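Local coordinates for protein O-methyltransferase (Saccharopolyspora spinosa, PDB 4CE0) that probably transfers a methyl group from S-adenosylmethionine to the 4'-hydroxyl of the rhamnose of spinosyn, with magnesium bound at its active site, at residues A174-D187 against L199-D213. Sequence-based numbering, arbitrary orientation.
Sequences APIQELAVLRLDGD and LYPKLSPGGFVIIDD. With MG (magnesium ion), chain C; SAH (S-adenosyl-L-homocysteine), chain B.
L182 CD1 meets L199 CD1, 3.7 Å away, at the end of helix 189-199. The backbone ladder joins the strand of L182 to its parallel neighbour 207-211: L182 N donates to F208 O and I210 N to L182 O; L184 N donates to I210 O, and D212 N ends the ladder on L184 O.

Follow R183 outward from CB. CG sits beside the carbonyl carbon (chi1 -170°), and the chain runs extended as far as NE, which brings CG and then NE obliquely across I210 CG2, NE at 3.9 Å. At the tip, NH1 gives D185 OD2 a 3.0 Å hydrogen bond within a salt bridge; OD2 lies near the guanidinium plane, while NH1 comes from above the carboxylate plane. NH2 faces D212 OD1, but the modelled approach is too close, so that salt bridge is doubtful in detail. E81 also pairs with NH1, and R59 with D212 OD1.

D185 OD1, D212 OD2 and D213 OD2 bind the magnesium ion at 2.0 to 2.1 Å; three waters complete six-coordination.

In the Rossmann-like methyltransferase sheet, strand 179-184, helix 189-199 and strand 207-211 form a beta-alpha-beta crossover, flanked by strands 78-82 and antiparallel 244-247. Helix 56-73 packs on F208 and I210, helix 189-199 on L182 and L184.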
loop_
_atom_site.group_PDB
_atom_site.type_symbol
_atom_site.label_atom_id
_atom_site.label_comp_id
_atom_site.label_asym_id
_atom_site.label_seq_id
_atom_site.Cartn_x
_atom_site.Cartn_y
_atom_site.Cartn_z
ATOM N N ALA A 174 -9.342 11.759 30.536
ATOM C CA ALA A 174 -8.428 11.517 29.436
ATOM C C ALA A 174 -7.318 12.580 29.425
ATOM O O ALA A 174 -7.581 13.758 29.649
ATOM C CB ALA A 174 -9.182 11.509 28.106
ATOM N N PRO A 175 -6.071 12.169 29.171
ATOM C CA PRO A 175 -4.980 13.155 29.084
ATOM C C PRO A 175 -4.935 13.910 27.741
ATOM O O PRO A 175 -3.873 14.372 27.299
ATOM C CB PRO A 175 -3.719 12.303 29.302
ATOM C CG PRO A 175 -4.092 10.936 28.823
ATOM C CD PRO A 175 -5.571 10.781 29.119
ATOM N N ILE A 176 -6.097 14.053 27.119
ATOM C CA ILE A 176 -6.251 14.799 25.870
ATOM C C ILE A 176 -6.606 16.247 26.205
ATOM O O ILE A 176 -7.504 16.498 27.004
ATOM C CB ILE A 176 -7.358 14.146 25.011
ATOM C CG1 ILE A 176 -6.941 12.724 24.584
ATOM C CG2 ILE A 176 -7.676 14.995 23.809
ATOM C CD1 ILE A 176 -8.072 11.892 24.035
ATOM N N GLN A 177 -5.919 17.208 25.603
ATOM C CA GLN A 177 -6.180 18.627 25.907
ATOM C C GLN A 177 -7.086 19.278 24.874
ATOM O O GLN A 177 -8.042 19.981 25.208
ATOM C CB GLN A 177 -4.870 19.420 25.973
ATOM C CG GLN A 177 -4.328 19.630 27.361
ATOM C CD GLN A 177 -3.938 18.335 28.018
ATOM O OE1 GLN A 177 -4.771 17.454 28.228
ATOM N NE2 GLN A 177 -2.661 18.204 28.341
ATOM N N GLU A 178 -6.761 19.075 23.607
ATOM C CA GLU A 178 -7.626 19.557 22.539
ATOM C C GLU A 178 -7.607 18.664 21.308
ATOM O O GLU A 178 -6.662 17.924 21.065
ATOM C CB GLU A 178 -7.318 21.019 22.176
ATOM C CG GLU A 178 -5.900 21.319 21.790
ATOM C CD GLU A 178 -5.630 22.811 21.626
ATOM O OE1 GLU A 178 -6.587 23.600 21.634
ATOM O OE2 GLU A 178 -4.459 23.198 21.472
ATOM N N LEU A 179 -8.686 18.746 20.553
ATOM C CA LEU A 179 -8.889 17.892 19.414
ATOM C C LEU A 179 -9.281 18.773 18.266
ATOM O O LEU A 179 -10.066 19.707 18.429
ATOM C CB LEU A 179 -10.014 16.877 19.692
ATOM C CG LEU A 179 -9.723 15.764 20.716
ATOM C CD1 LEU A 179 -10.981 14.959 21.071
ATOM C CD2 LEU A 179 -8.654 14.843 20.196
ATOM N N ALA A 180 -8.753 18.447 17.095
ATOM C CA ALA A 180 -9.205 19.054 15.858
ATOM C C ALA A 180 -10.140 18.112 15.120
ATOM O O ALA A 180 -10.954 18.546 14.299
ATOM C CB ALA A 180 -8.009 19.385 14.981
ATOM N N VAL A 181 -9.989 16.812 15.361
ATOM C CA VAL A 181 -10.874 15.817 14.755
ATOM C C VAL A 181 -11.261 14.773 15.797
ATOM O O VAL A 181 -10.433 14.262 16.510
ATOM C CB VAL A 181 -10.210 15.112 13.513
ATOM C CG1 VAL A 181 -11.048 13.937 13.005
ATOM C CG2 VAL A 181 -9.909 16.093 12.418
ATOM N N LEU A 182 -12.537 14.445 15.861
ATOM C CA LEU A 182 -13.039 13.480 16.832
ATOM C C LEU A 182 -13.871 12.496 16.052
ATOM O O LEU A 182 -14.917 12.862 15.497
ATOM C CB LEU A 182 -13.880 14.189 17.922
ATOM C CG LEU A 182 -14.715 13.290 18.850
ATOM C CD1 LEU A 182 -13.794 12.332 19.618
ATOM C CD2 LEU A 182 -15.606 14.115 19.817
ATOM N N ARG A 183 -13.380 11.261 15.949
ATOM C CA ARG A 183 -14.070 10.218 15.194
ATOM C C ARG A 183 -14.701 9.207 16.154
ATOM O O ARG A 183 -14.023 8.659 17.013
ATOM C CB ARG A 183 -13.134 9.542 14.199
ATOM C CG ARG A 183 -13.854 8.617 13.230
ATOM C CD ARG A 183 -12.938 8.023 12.136
ATOM N NE ARG A 183 -13.836 7.751 11.044
ATOM C CZ ARG A 183 -14.595 6.670 10.932
ATOM N NH1 ARG A 183 -14.460 5.646 11.778
ATOM N NH2 ARG A 183 -15.452 6.613 9.925
ATOM N N LEU A 184 -16.019 9.023 16.037
ATOM C CA LEU A 184 -16.776 8.104 16.913
ATOM C C LEU A 184 -17.151 6.879 16.115
ATOM O O LEU A 184 -17.823 6.968 15.072
ATOM C CB LEU A 184 -18.027 8.748 17.459
ATOM C CG LEU A 184 -17.914 9.595 18.716
ATOM C CD1 LEU A 184 -17.014 10.777 18.515
ATOM C CD2 LEU A 184 -19.297 10.045 19.089
ATOM N N ASP A 185 -16.673 5.740 16.568
ATOM C CA ASP A 185 -16.976 4.500 15.895
ATOM C C ASP A 185 -17.139 3.425 16.942
ATOM O O ASP A 185 -16.614 2.332 16.812
ATOM C CB ASP A 185 -15.882 4.153 14.875
ATOM C CG ASP A 185 -16.378 3.229 13.767
ATOM O OD1 ASP A 185 -17.532 2.715 13.884
ATOM O OD2 ASP A 185 -15.623 3.025 12.770
ATOM N N GLY A 186 -17.817 3.782 18.024
ATOM C CA GLY A 186 -18.419 2.807 18.919
ATOM C C GLY A 186 -19.878 2.790 18.513
ATOM O O GLY A 186 -20.500 3.839 18.345
ATOM N N ASP A 187 -20.433 1.610 18.308
ATOM C CA ASP A 187 -21.796 1.515 17.814
ATOM C C ASP A 187 -22.867 1.841 18.864
ATOM O O ASP A 187 -23.935 2.348 18.537
ATOM C CB ASP A 187 -22.018 0.109 17.285
ATOM C CG ASP A 187 -21.164 -0.184 16.064
ATOM O OD1 ASP A 187 -21.223 0.615 15.097
ATOM O OD2 ASP A 187 -20.419 -1.187 16.080
ATOM N N LEU A 199 -15.380 14.260 25.164
ATOM C CA LEU A 199 -14.387 14.759 24.205
ATOM C C LEU A 199 -14.867 15.916 23.345
ATOM O O LEU A 199 -14.062 16.732 22.902
ATOM C CB LEU A 199 -13.857 13.618 23.324
ATOM C CG LEU A 199 -13.196 12.449 24.058
ATOM C CD1 LEU A 199 -12.737 11.389 23.031
ATOM C CD2 LEU A 199 -12.016 12.915 24.924
ATOM N N TYR A 200 -16.169 16.007 23.096
ATOM C CA TYR A 200 -16.652 17.138 22.313
ATOM C C TYR A 200 -16.229 18.492 22.871
ATOM O O TYR A 200 -15.903 19.387 22.108
ATOM C CB TYR A 200 -18.161 17.157 22.183
ATOM C CG TYR A 200 -18.610 18.210 21.185
ATOM C CD1 TYR A 200 -18.470 17.984 19.835
ATOM C CD2 TYR A 200 -19.161 19.440 21.598
ATOM C CE1 TYR A 200 -18.866 18.915 18.904
ATOM C CE2 TYR A 200 -19.555 20.401 20.656
ATOM C CZ TYR A 200 -19.403 20.111 19.298
ATOM O OH TYR A 200 -19.777 20.994 18.294
ATOM N N PRO A 201 -16.261 18.655 24.204
ATOM C CA PRO A 201 -15.841 19.953 24.758
ATOM C C PRO A 201 -14.385 20.296 24.423
ATOM O O PRO A 201 -14.056 21.480 24.376
ATOM C CB PRO A 201 -16.030 19.781 26.274
ATOM C CG PRO A 201 -17.044 18.660 26.427
ATOM C CD PRO A 201 -16.773 17.737 25.239
ATOM N N LYS A 202 -13.545 19.292 24.152
ATOM C CA LYS A 202 -12.135 19.533 23.812
ATOM C C LYS A 202 -11.927 19.834 22.334
ATOM O O LYS A 202 -10.804 20.178 21.904
ATOM C CB LYS A 202 -11.275 18.313 24.192
ATOM C CG LYS A 202 -11.130 18.119 25.684
ATOM C CD LYS A 202 -10.728 16.703 26.065
ATOM C CE LYS A 202 -10.572 16.591 27.589
ATOM N NZ LYS A 202 -10.538 15.176 28.040
ATOM N N LEU A 203 -12.980 19.662 21.548
ATOM C CA LEU A 203 -12.924 19.913 20.121
ATOM C C LEU A 203 -12.859 21.391 19.828
ATOM O O LEU A 203 -13.778 22.152 20.166
ATOM C CB LEU A 203 -14.148 19.345 19.416
ATOM C CG LEU A 203 -14.164 19.436 17.889
ATOM C CD1 LEU A 203 -13.051 18.588 17.217
ATOM C CD2 LEU A 203 -15.521 18.993 17.349
ATOM N N SER A 204 -11.787 21.784 19.154
ATOM C CA SER A 204 -11.594 23.174 18.742
ATOM C C SER A 204 -12.704 23.650 17.807
ATOM O O SER A 204 -13.346 22.838 17.118
ATOM C CB SER A 204 -10.238 23.353 18.042
ATOM O OG SER A 204 -9.161 22.850 18.834
ATOM N N PRO A 205 -12.941 24.976 17.784
ATOM C CA PRO A 205 -13.798 25.510 16.727
ATOM C C PRO A 205 -13.175 25.293 15.357
ATOM O O PRO A 205 -11.957 25.404 15.172
ATOM C CB PRO A 205 -13.906 27.012 17.070
ATOM C CG PRO A 205 -12.760 27.296 17.959
ATOM C CD PRO A 205 -12.514 26.027 18.727
ATOM N N GLY A 206 -14.020 24.942 14.407
ATOM C CA GLY A 206 -13.579 24.567 13.079
ATOM C C GLY A 206 -13.127 23.115 13.011
ATOM O O GLY A 206 -12.647 22.686 11.966
ATOM N N GLY A 207 -13.236 22.390 14.129
ATOM C CA GLY A 207 -12.875 20.972 14.204
ATOM C C GLY A 207 -14.052 20.118 13.759
ATOM O O GLY A 207 -15.169 20.626 13.639
ATOM N N PHE A 208 -13.816 18.828 13.548
ATOM C CA PHE A 208 -14.834 17.933 13.007
ATOM C C PHE A 208 -15.230 16.853 13.986
ATOM O O PHE A 208 -14.376 16.221 14.654
ATOM C CB PHE A 208 -14.317 17.240 11.739
ATOM C CG PHE A 208 -14.203 18.143 10.548
ATOM C CD1 PHE A 208 -13.027 18.844 10.306
ATOM C CD2 PHE A 208 -15.270 18.270 9.644
ATOM C CE1 PHE A 208 -12.916 19.683 9.213
ATOM C CE2 PHE A 208 -15.161 19.098 8.548
ATOM C CZ PHE A 208 -13.984 19.807 8.321
ATOM N N VAL A 209 -16.534 16.617 14.045
ATOM C CA VAL A 209 -17.054 15.394 14.637
ATOM C C VAL A 209 -17.541 14.497 13.514
ATOM O O VAL A 209 -18.384 14.905 12.689
ATOM C CB VAL A 209 -18.240 15.619 15.592
ATOM C CG1 VAL A 209 -18.579 14.297 16.247
ATOM C CG2 VAL A 209 -17.904 16.612 16.617
ATOM N N ILE A 210 -17.001 13.278 13.500
ATOM C CA ILE A 210 -17.363 12.259 12.549
ATOM C C ILE A 210 -18.089 11.116 13.268
ATOM O O ILE A 210 -17.609 10.559 14.256
ATOM C CB ILE A 210 -16.122 11.749 11.822
ATOM C CG1 ILE A 210 -15.493 12.867 10.986
ATOM C CG2 ILE A 210 -16.474 10.595 10.903
ATOM C CD1 ILE A 210 -14.154 12.509 10.446
ATOM N N ILE A 211 -19.275 10.789 12.785
ATOM C CA ILE A 211 -20.103 9.745 13.409
ATOM C C ILE A 211 -20.169 8.574 12.421
ATOM O O ILE A 211 -20.858 8.648 11.410
ATOM C CB ILE A 211 -21.515 10.227 13.693
ATOM C CG1 ILE A 211 -21.521 11.573 14.424
ATOM C CG2 ILE A 211 -22.271 9.176 14.496
ATOM C CD1 ILE A 211 -21.046 11.509 15.866
ATOM N N ASP A 212 -19.469 7.485 12.706
ATOM C CA ASP A 212 -19.283 6.501 11.670
ATOM C C ASP A 212 -20.588 5.768 11.341
ATOM O O ASP A 212 -20.768 5.340 10.215
ATOM C CB ASP A 212 -18.184 5.492 12.050
ATOM C CG ASP A 212 -17.817 4.577 10.891
ATOM O OD1 ASP A 212 -17.120 5.054 9.968
ATOM O OD2 ASP A 212 -18.237 3.395 10.877
ATOM N N ASP A 213 -21.470 5.624 12.332
ATOM C CA ASP A 213 -22.725 4.884 12.182
ATOM C C ASP A 213 -23.921 5.713 12.602
ATOM O O ASP A 213 -24.815 5.235 13.318
ATOM C CB ASP A 213 -22.703 3.611 13.036
ATOM C CG ASP A 213 -21.710 2.607 12.532
ATOM O OD1 ASP A 213 -22.058 1.849 11.600
ATOM O OD2 ASP A 213 -20.571 2.608 13.036
HETATM MG MG MG C . -18.689 2.093 12.311
HETATM N N SAH B . -12.670 -0.538 11.617
HETATM C CA SAH B . -13.485 0.258 12.549
HETATM C CB SAH B . -13.596 -0.265 13.960
HETATM C CG SAH B . -14.558 0.218 15.045
HETATM S SD SAH B . -15.328 -1.310 15.659
HETATM C C SAH B . -12.660 1.481 12.540
HETATM O O SAH B . -12.880 2.264 13.449
HETATM O OXT SAH B . -11.815 1.432 11.450
HETATM C "C5'" SAH B . -15.904 -0.803 17.318
HETATM C "C4'" SAH B . -14.783 -0.636 18.354
HETATM O "O4'" SAH B . -15.240 0.102 19.467
HETATM C "C3'" SAH B . -14.253 -1.950 18.936
HETATM O "O3'" SAH B . -12.861 -1.989 18.695
HETATM C "C2'" SAH B . -14.588 -1.949 20.433
HETATM O "O2'" SAH B . -13.662 -2.583 21.341
HETATM C "C1'" SAH B . -14.753 -0.448 20.690
HETATM N N9 SAH B . -15.685 -0.050 21.772
HETATM C C8 SAH B . -17.056 0.038 21.654
HETATM N N7 SAH B . -17.540 0.491 22.819
HETATM C C5 SAH B . -16.513 0.733 23.663
HETATM C C6 SAH B . -16.435 1.200 24.977
HETATM N N6 SAH B . -17.531 1.527 25.659
HETATM N N1 SAH B . -15.210 1.319 25.589
HETATM C C2 SAH B . -14.043 1.012 24.921
HETATM N N3 SAH B . -14.138 0.524 23.639
HETATM C C4 SAH B . -15.337 0.420 23.001
HETATM O O HOH W 1 -20.710 6.232 15.444
HETATM O O HOH W 2 -17.169 0.730 11.569
HETATM O O HOH W 3 -19.107 0.381 13.424
HETATM O O HOH W 4 -19.767 0.771 10.800
#